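Local structure of 3-oxoacyl-[acyl-carrier protein] synthase (Thermus thermophilus, 1UB7) at residues Tyr10-Val15 with Ser51-Lys56; Lys56-Leu61 with Ala91-Arg96; Thr81-Ala84 with Asp88-Ala91. The protein probably catalyses, as a homodimer, the condensation of acetyl-CoA with malonyl-ACP that initiates fatty acid synthesis. One frame throughout, in Å; residues are numbered along the deposited sequence.

Contact 1: residues Tyr10-Val15 with Ser51-Lys56; sequences YVPERV and SDLAFK
Tyr10 lays one face of its phenol ring against the side chain of Lys56. The contact is a CH-pi interaction: Lys56 CB sits 3.5 Å from the centroid of the Tyr10 ring, only 13° off its normal. Farther along, CD of the same lysine comes within 3.4 Å of Tyr10 CZ. The two side chains run alongside each other in the same direction, and a bend at chi2 (137°) keeps the methylenes of Lys56 over the ring. Lysine suits the place because its long aliphatic part can cover an aromatic face while its charge travels on to a polar partner. That partner is Glu48, whose OE2 takes a salt bridge from Lys56 NZ and a hydrogen bond with Tyr10 OH, tying both polar ends to one carboxylate.

Tyr10 ends strand 3-10, an outer strand of the mixed five-stranded sheet of this thiolase-like fold, and the contact fastens the start of the following loop to helix 50-64.

The purely apolar contacts involve Leu53, one turn before Lys56 on the helix. Its CD2 methyl meets the ring edge-on, in plane, at 3.8 Å from Tyr10 CE2. The same methyl lies 3.8 Å from Pro12 CG, so a branched residue fills the corner between ring and proline. Pro12, buried and rigid, crosses Leu53 at about a right angle and also packs on Ala44 and Asp157.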
loop_
_atom_site.group_PDB
_atom_site.type_symbol
_atom_site.label_atom_id
_atom_site.label_comp_id
_atom_site.label_asym_id
_atom_site.label_seq_id
_atom_site.Cartn_x
_atom_site.Cartn_y
_atom_site.Cartn_z
ATOM N N TYR A 10 20.486 -0.501 4.497
ATOM C CA TYR A 10 20.934 -0.440 5.882
ATOM C C TYR A 10 20.450 -1.647 6.665
ATOM O O TYR A 10 19.388 -2.192 6.375
ATOM C CB TYR A 10 20.348 0.820 6.534
ATOM C CG TYR A 10 20.469 0.887 8.050
ATOM C CD1 TYR A 10 21.598 1.444 8.660
ATOM C CD2 TYR A 10 19.431 0.436 8.877
ATOM C CE1 TYR A 10 21.685 1.559 10.053
ATOM C CE2 TYR A 10 19.508 0.546 10.269
ATOM C CZ TYR A 10 20.638 1.111 10.845
ATOM O OH TYR A 10 20.717 1.258 12.206
ATOM N N VAL A 11 21.239 -2.081 7.642
ATOM C CA VAL A 11 20.822 -3.178 8.513
ATOM C C VAL A 11 21.135 -2.687 9.891
ATOM O O VAL A 11 22.066 -1.914 10.081
ATOM C CB VAL A 11 21.591 -4.498 8.298
ATOM C CG1 VAL A 11 21.012 -5.256 7.117
ATOM C CG2 VAL A 11 23.068 -4.223 8.115
ATOM N N PRO A 12 20.339 -3.091 10.878
ATOM C CA PRO A 12 20.653 -2.613 12.224
ATOM C C PRO A 12 22.056 -3.087 12.637
ATOM O O PRO A 12 22.594 -4.055 12.089
ATOM C CB PRO A 12 19.544 -3.227 13.075
ATOM C CG PRO A 12 18.405 -3.328 12.122
ATOM C CD PRO A 12 19.069 -3.832 10.859
ATOM N N GLU A 13 22.625 -2.386 13.610
ATOM C CA GLU A 13 23.958 -2.648 14.138
ATOM C C GLU A 13 24.080 -3.948 14.944
ATOM O O GLU A 13 25.049 -4.689 14.795
ATOM C CB GLU A 13 24.360 -1.455 15.000
ATOM C CG GLU A 13 25.726 -1.512 15.628
ATOM C CD GLU A 13 25.959 -0.326 16.551
ATOM O OE1 GLU A 13 25.796 0.829 16.093
ATOM O OE2 GLU A 13 26.298 -0.548 17.734
ATOM N N ARG A 14 23.097 -4.225 15.790
ATOM C CA ARG A 14 23.121 -5.425 16.620
ATOM C C ARG A 14 22.988 -6.740 15.848
ATOM O O ARG A 14 22.006 -6.965 15.134
ATOM C CB ARG A 14 22.025 -5.331 17.684
ATOM C CG ARG A 14 21.801 -6.589 18.504
ATOM C CD ARG A 14 21.686 -6.225 19.984
ATOM N NE ARG A 14 20.773 -7.098 20.725
ATOM C CZ ARG A 14 20.497 -6.967 22.021
ATOM N NH1 ARG A 14 21.069 -6.000 22.732
ATOM N NH2 ARG A 14 19.638 -7.795 22.608
ATOM N N VAL A 15 23.985 -7.611 16.013
ATOM C CA VAL A 15 24.001 -8.915 15.349
ATOM C C VAL A 15 23.495 -10.022 16.278
ATOM O O VAL A 15 23.587 -9.916 17.506
ATOM C CB VAL A 15 25.430 -9.298 14.884
ATOM C CG1 VAL A 15 25.404 -10.636 14.156
ATOM C CG2 VAL A 15 25.996 -8.219 13.975
ATOM N N SER A 51 10.283 2.835 10.251
ATOM C CA SER A 51 10.533 4.151 9.683
ATOM C C SER A 51 12.013 4.515 9.830
ATOM O O SER A 51 12.613 5.117 8.928
ATOM C CB SER A 51 9.646 5.201 10.366
ATOM O OG SER A 51 9.795 5.161 11.766
ATOM N N ASP A 52 12.611 4.127 10.952
ATOM C CA ASP A 52 14.029 4.421 11.178
ATOM C C ASP A 52 14.885 3.642 10.198
ATOM O O ASP A 52 15.848 4.173 9.638
ATOM C CB ASP A 52 14.429 4.060 12.601
ATOM C CG ASP A 52 13.583 4.766 13.620
ATOM O OD1 ASP A 52 13.730 6.003 13.754
ATOM O OD2 ASP A 52 12.763 4.082 14.269
ATOM N N LEU A 53 14.535 2.378 9.992
ATOM C CA LEU A 53 15.289 1.575 9.059
ATOM C C LEU A 53 15.144 2.238 7.692
ATOM O O LEU A 53 16.108 2.304 6.930
ATOM C CB LEU A 53 14.753 0.146 9.023
ATOM C CG LEU A 53 14.620 -0.581 10.371
ATOM C CD1 LEU A 53 14.080 -1.992 10.129
ATOM C CD2 LEU A 53 15.976 -0.637 11.076
ATOM N N ALA A 54 13.946 2.748 7.396
ATOM C CA ALA A 54 13.695 3.407 6.116
ATOM C C ALA A 54 14.519 4.695 6.009
ATOM O O ALA A 54 15.122 4.962 4.961
ATOM C CB ALA A 54 12.203 3.712 5.952
ATOM N N PHE A 55 14.552 5.487 7.085
ATOM C CA PHE A 55 15.327 6.726 7.066
ATOM C C PHE A 55 16.797 6.400 6.810
ATOM O O PHE A 55 17.435 6.993 5.936
ATOM C CB PHE A 55 15.220 7.495 8.394
ATOM C CG PHE A 55 13.817 7.938 8.759
ATOM C CD1 PHE A 55 12.806 8.031 7.793
ATOM C CD2 PHE A 55 13.511 8.268 10.084
ATOM C CE1 PHE A 55 11.511 8.438 8.149
ATOM C CE2 PHE A 55 12.222 8.677 10.448
ATOM C CZ PHE A 55 11.220 8.759 9.472
ATOM N N LYS A 56 17.329 5.447 7.574
ATOM C CA LYS A 56 18.722 5.051 7.429
ATOM C C LYS A 56 19.065 4.514 6.044
ATOM O O LYS A 56 20.163 4.747 5.542
ATOM C CB LYS A 56 19.105 4.040 8.520
ATOM C CG LYS A 56 19.555 4.724 9.809
ATOM C CD LYS A 56 18.978 4.066 11.039
ATOM C CE LYS A 56 19.181 4.928 12.287
ATOM N NZ LYS A 56 18.511 4.306 13.480
#

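Contact 2: residues Lys56-Leu61 with Ala91-Arg96; sequences KAVEDL and ALVQAR
Val58 and Val93 mark the closest approach of the two helical backbones, with their CA atoms 8.7 Å apart, so the segments 56-61 and 91-96 meet through side chains alone. Both valines point toward the opposite helix, yet their methyls barely meet: Val58 CG2 is 4.5 Å from Val93 CG1. Compact, branched residues suit this buried level, because each also rests on the sheet beneath, where both touch Leu133 of strand 131-138.

Nearer the surface the chemistry becomes ionic. Arg96 NH2 donates to Glu59 OE2 at 3.1 Å in a hydrogen-bonded salt bridge, with an N-H...O angle of 151°. The oxygen accepts through its anti lone pair, the one directed away from its carboxylate twin, and is tilted somewhat out of the guanidinium plane. The carboxylate and guanidinium planes stand 58° apart, so this is a single-point bridge and not a coplanar, two-bond pairing. Arg96 turns at chi2 (68°) after starting with CG opposite the backbone nitrogen, which swings its end across to the neighbouring helix. Water 1 lies at the guanidinium edge, accepts from Arg96 NE at 2.6 Å and gives a weak hydrogen bond to Glu59 OE2, adding a second, indirect link. Shortening Glu59 to an alanine removes the carboxylate, which would probably leave Arg96 NH2 without its charged mate, water 1 without its weak anchor on this helix and the guanidinium freer to turn.

Helix 89-96 is the connection of a beta-alpha-beta crossover between the parallel neighbours 72-78 and 102-107. Beside it helix 50-64 packs on the same mixed sheet, an alpha/beta layering characteristic of the thiolase fold.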
loop_
_atom_site.group_PDB
_atom_site.type_symbol
_atom_site.label_atom_id
_atom_site.label_comp_id
_atom_site.label_asym_id
_atom_site.label_seq_id
_atom_site.Cartn_x
_atom_site.Cartn_y
_atom_site.Cartn_z
ATOM N N LYS A 56 17.329 5.447 7.574
ATOM C CA LYS A 56 18.722 5.051 7.429
ATOM C C LYS A 56 19.065 4.514 6.044
ATOM O O LYS A 56 20.163 4.747 5.542
ATOM C CB LYS A 56 19.105 4.040 8.520
ATOM C CG LYS A 56 19.555 4.724 9.809
ATOM C CD LYS A 56 18.978 4.066 11.039
ATOM C CE LYS A 56 19.181 4.928 12.287
ATOM N NZ LYS A 56 18.511 4.306 13.480
ATOM N N ALA A 57 18.139 3.810 5.410
ATOM C CA ALA A 57 18.421 3.289 4.077
ATOM C C ALA A 57 18.503 4.453 3.101
ATOM O O ALA A 57 19.343 4.460 2.211
ATOM C CB ALA A 57 17.336 2.316 3.641
ATOM N N VAL A 58 17.640 5.452 3.263
ATOM C CA VAL A 58 17.693 6.580 2.344
ATOM C C VAL A 58 18.965 7.418 2.582
ATOM O O VAL A 58 19.553 7.940 1.622
ATOM C CB VAL A 58 16.427 7.469 2.440
ATOM C CG1 VAL A 58 16.542 8.626 1.445
ATOM C CG2 VAL A 58 15.190 6.646 2.114
ATOM N N GLU A 59 19.395 7.548 3.839
ATOM C CA GLU A 59 20.630 8.295 4.126
ATOM C C GLU A 59 21.806 7.633 3.412
ATOM O O GLU A 59 22.677 8.306 2.863
ATOM C CB GLU A 59 20.918 8.343 5.630
ATOM C CG GLU A 59 20.071 9.346 6.365
ATOM C CD GLU A 59 20.065 9.124 7.859
ATOM O OE1 GLU A 59 20.710 8.159 8.320
ATOM O OE2 GLU A 59 19.406 9.912 8.575
ATOM N N ASP A 60 21.827 6.307 3.415
ATOM C CA ASP A 60 22.899 5.595 2.763
ATOM C C ASP A 60 22.830 5.913 1.263
ATOM O O ASP A 60 23.855 6.137 0.617
ATOM C CB ASP A 60 22.763 4.083 3.019
ATOM C CG ASP A 60 23.896 3.293 2.394
ATOM O OD1 ASP A 60 25.078 3.603 2.693
ATOM O OD2 ASP A 60 23.612 2.374 1.597
ATOM N N LEU A 61 21.616 5.924 0.720
ATOM C CA LEU A 61 21.383 6.244 -0.693
ATOM C C LEU A 61 21.970 7.633 -0.982
ATOM O O LEU A 61 22.635 7.847 -1.994
ATOM C CB LEU A 61 19.867 6.231 -0.987
ATOM C CG LEU A 61 19.416 6.470 -2.438
ATOM C CD1 LEU A 61 18.082 5.761 -2.680
ATOM C CD2 LEU A 61 19.299 7.979 -2.734
ATOM N N ALA A 91 4.772 8.677 4.417
ATOM C CA ALA A 91 4.593 10.078 4.768
ATOM C C ALA A 91 5.708 10.518 5.739
ATOM O O ALA A 91 6.208 11.637 5.649
ATOM C CB ALA A 91 3.222 10.285 5.383
ATOM N N LEU A 92 6.117 9.632 6.646
ATOM C CA LEU A 92 7.180 9.963 7.594
ATOM C C LEU A 92 8.503 10.154 6.845
ATOM O O LEU A 92 9.301 11.034 7.183
ATOM C CB LEU A 92 7.329 8.854 8.651
ATOM C CG LEU A 92 6.062 8.465 9.432
ATOM C CD1 LEU A 92 6.356 7.316 10.402
ATOM C CD2 LEU A 92 5.548 9.671 10.186
ATOM N N VAL A 93 8.736 9.336 5.822
ATOM C CA VAL A 93 9.968 9.430 5.032
ATOM C C VAL A 93 9.953 10.729 4.230
ATOM O O VAL A 93 10.967 11.414 4.126
ATOM C CB VAL A 93 10.108 8.235 4.049
ATOM C CG1 VAL A 93 11.240 8.486 3.062
ATOM C CG2 VAL A 93 10.365 6.955 4.823
ATOM N N GLN A 94 8.795 11.061 3.662
ATOM C CA GLN A 94 8.640 12.289 2.883
ATOM C C GLN A 94 8.990 13.518 3.748
ATOM O O GLN A 94 9.696 14.426 3.307
ATOM C CB GLN A 94 7.202 12.383 2.363
ATOM C CG GLN A 94 6.817 13.728 1.774
ATOM C CD GLN A 94 6.485 14.724 2.857
ATOM O OE1 GLN A 94 5.684 14.435 3.749
ATOM N NE2 GLN A 94 7.094 15.905 2.792
ATOM N N ALA A 95 8.493 13.518 4.982
ATOM C CA ALA A 95 8.735 14.606 5.928
ATOM C C ALA A 95 10.230 14.710 6.264
ATOM O O ALA A 95 10.852 15.762 6.076
ATOM C CB ALA A 95 7.905 14.373 7.217
ATOM N N ARG A 96 10.792 13.598 6.744
ATOM C CA ARG A 96 12.189 13.518 7.114
ATOM C C ARG A 96 13.110 14.137 6.074
ATOM O O ARG A 96 14.036 14.872 6.411
ATOM C CB ARG A 96 12.582 12.059 7.351
ATOM C CG ARG A 96 14.091 11.797 7.389
ATOM C CD ARG A 96 14.784 12.421 8.600
ATOM N NE ARG A 96 16.241 12.231 8.538
ATOM C CZ ARG A 96 17.082 12.972 7.812
ATOM N NH1 ARG A 96 16.635 13.985 7.066
ATOM N NH2 ARG A 96 18.382 12.696 7.822
HETATM O O HOH W 1 16.624 10.429 10.367
#

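Contact 3: residues Thr81-Ala84 with Asp88-Ala91; sequences TPDA and DTAA
Thr89, which buries the most surface here, brings its hydroxyl against Pro82: OG1 lies 3.5 Å from Pro82 CB. Its chi1 of -50° sets OG1 opposite the carbonyl carbon and beside the backbone nitrogen, which turns the oxygen to the loop 81-84. Threonine suits the position because its methyl, on the other branch, is left to pack on Ser51 of helix 50-64. The hydroxyl is also joined to water 2 at 2.8 Å, and this water accepts from Ala84 N at 3.1 Å. A water bridge thus runs between the loop and the first turn of the helix.

Pro82 presents CB to this hydroxyl, and its ring also touches Asp105 of strand 102-107. Asp83 touches Thr89 only loosely, its N lying 3.7 Å from Thr89 OG1; its carboxylate OD2 is hydrogen-bonded with Ser51 OG.

Asp105 also accepts from the amides of Thr89 and Ala90, fastening the first turn to the neighbouring strand. Asp88 itself is the N-cap of helix 89-96: its OD2 accepts from Ala91 N at 2.9 Å, from above the carboxylate plane, a classic side-chain cap formed where the loop after strand 72-78 enters the crossover helix.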
loop_
_atom_site.group_PDB
_atom_site.type_symbol
_atom_site.label_atom_id
_atom_site.label_comp_id
_atom_site.label_asym_id
_atom_site.label_seq_id
_atom_site.Cartn_x
_atom_site.Cartn_y
_atom_site.Cartn_z
ATOM N N THR A 81 5.343 -4.181 8.232
ATOM C CA THR A 81 5.434 -3.856 9.644
ATOM C C THR A 81 5.529 -2.341 9.825
ATOM O O THR A 81 6.445 -1.850 10.474
ATOM C CB THR A 81 6.668 -4.531 10.343
ATOM O OG1 THR A 81 7.881 -4.161 9.676
ATOM C CG2 THR A 81 6.523 -6.062 10.334
ATOM N N PRO A 82 4.564 -1.580 9.271
ATOM C CA PRO A 82 4.609 -0.121 9.414
ATOM C C PRO A 82 4.465 0.325 10.877
ATOM O O PRO A 82 3.839 -0.365 11.694
ATOM C CB PRO A 82 3.448 0.340 8.541
ATOM C CG PRO A 82 2.443 -0.752 8.758
ATOM C CD PRO A 82 3.287 -2.006 8.663
ATOM N N ASP A 83 5.064 1.464 11.208
ATOM C CA ASP A 83 4.983 1.997 12.562
ATOM C C ASP A 83 3.542 2.100 13.031
ATOM O O ASP A 83 3.224 1.715 14.153
ATOM C CB ASP A 83 5.631 3.379 12.627
ATOM C CG ASP A 83 7.129 3.325 12.447
ATOM O OD1 ASP A 83 7.627 2.363 11.823
ATOM O OD2 ASP A 83 7.809 4.256 12.922
ATOM N N ALA A 84 2.670 2.629 12.177
ATOM C CA ALA A 84 1.260 2.772 12.527
ATOM C C ALA A 84 0.357 2.448 11.340
ATOM O O ALA A 84 0.835 2.357 10.207
ATOM C CB ALA A 84 0.999 4.190 12.998
ATOM N N ASP A 88 1.020 6.761 7.399
ATOM C CA ASP A 88 1.818 5.735 6.759
ATOM C C ASP A 88 3.299 6.083 6.891
ATOM O O ASP A 88 3.684 7.231 7.071
ATOM C CB ASP A 88 1.446 5.576 5.276
ATOM C CG ASP A 88 1.487 6.897 4.505
ATOM O OD1 ASP A 88 0.547 7.689 4.661
ATOM O OD2 ASP A 88 2.451 7.138 3.748
ATOM N N THR A 89 4.132 5.073 6.778
ATOM C CA THR A 89 5.557 5.253 6.900
ATOM C C THR A 89 6.114 6.082 5.744
ATOM O O THR A 89 7.113 6.770 5.919
ATOM C CB THR A 89 6.242 3.871 6.966
ATOM O OG1 THR A 89 5.574 3.087 7.954
ATOM C CG2 THR A 89 7.702 3.995 7.337
ATOM N N ALA A 90 5.484 6.029 4.569
ATOM C CA ALA A 90 5.987 6.827 3.433
ATOM C C ALA A 90 5.852 8.303 3.743
ATOM O O ALA A 90 6.722 9.095 3.397
ATOM C CB ALA A 90 5.249 6.504 2.145
ATOM N N ALA A 91 4.772 8.677 4.417
ATOM C CA ALA A 91 4.593 10.078 4.768
ATOM C C ALA A 91 5.708 10.518 5.739
ATOM O O ALA A 91 6.208 11.637 5.649
ATOM C CB ALA A 91 3.222 10.285 5.383
HETATM O O HOH W 2 3.747 4.142 9.728
#

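Overall arrangement
The three contacts are joined through two helices. Helix 50-64 serves contacts 1 and 2, which share Lys56, and helix 89-96 serves contacts 2 and 3, which share Ala91. Phe55 leads from one to the next, with CE1 lying 3.6 Å from Val93 CA, while the start of helix 50-64 lies against contact 3. Contact 3 is formed by buried residues and is joined by a threonine hydroxyl and a bridging water. Contacts 1 and 2 are partly buried: aromatic and aliphatic packing dominates the first, whereas the second passes from valines to an ionic pair at its margin. All three also have residues near the second subunit.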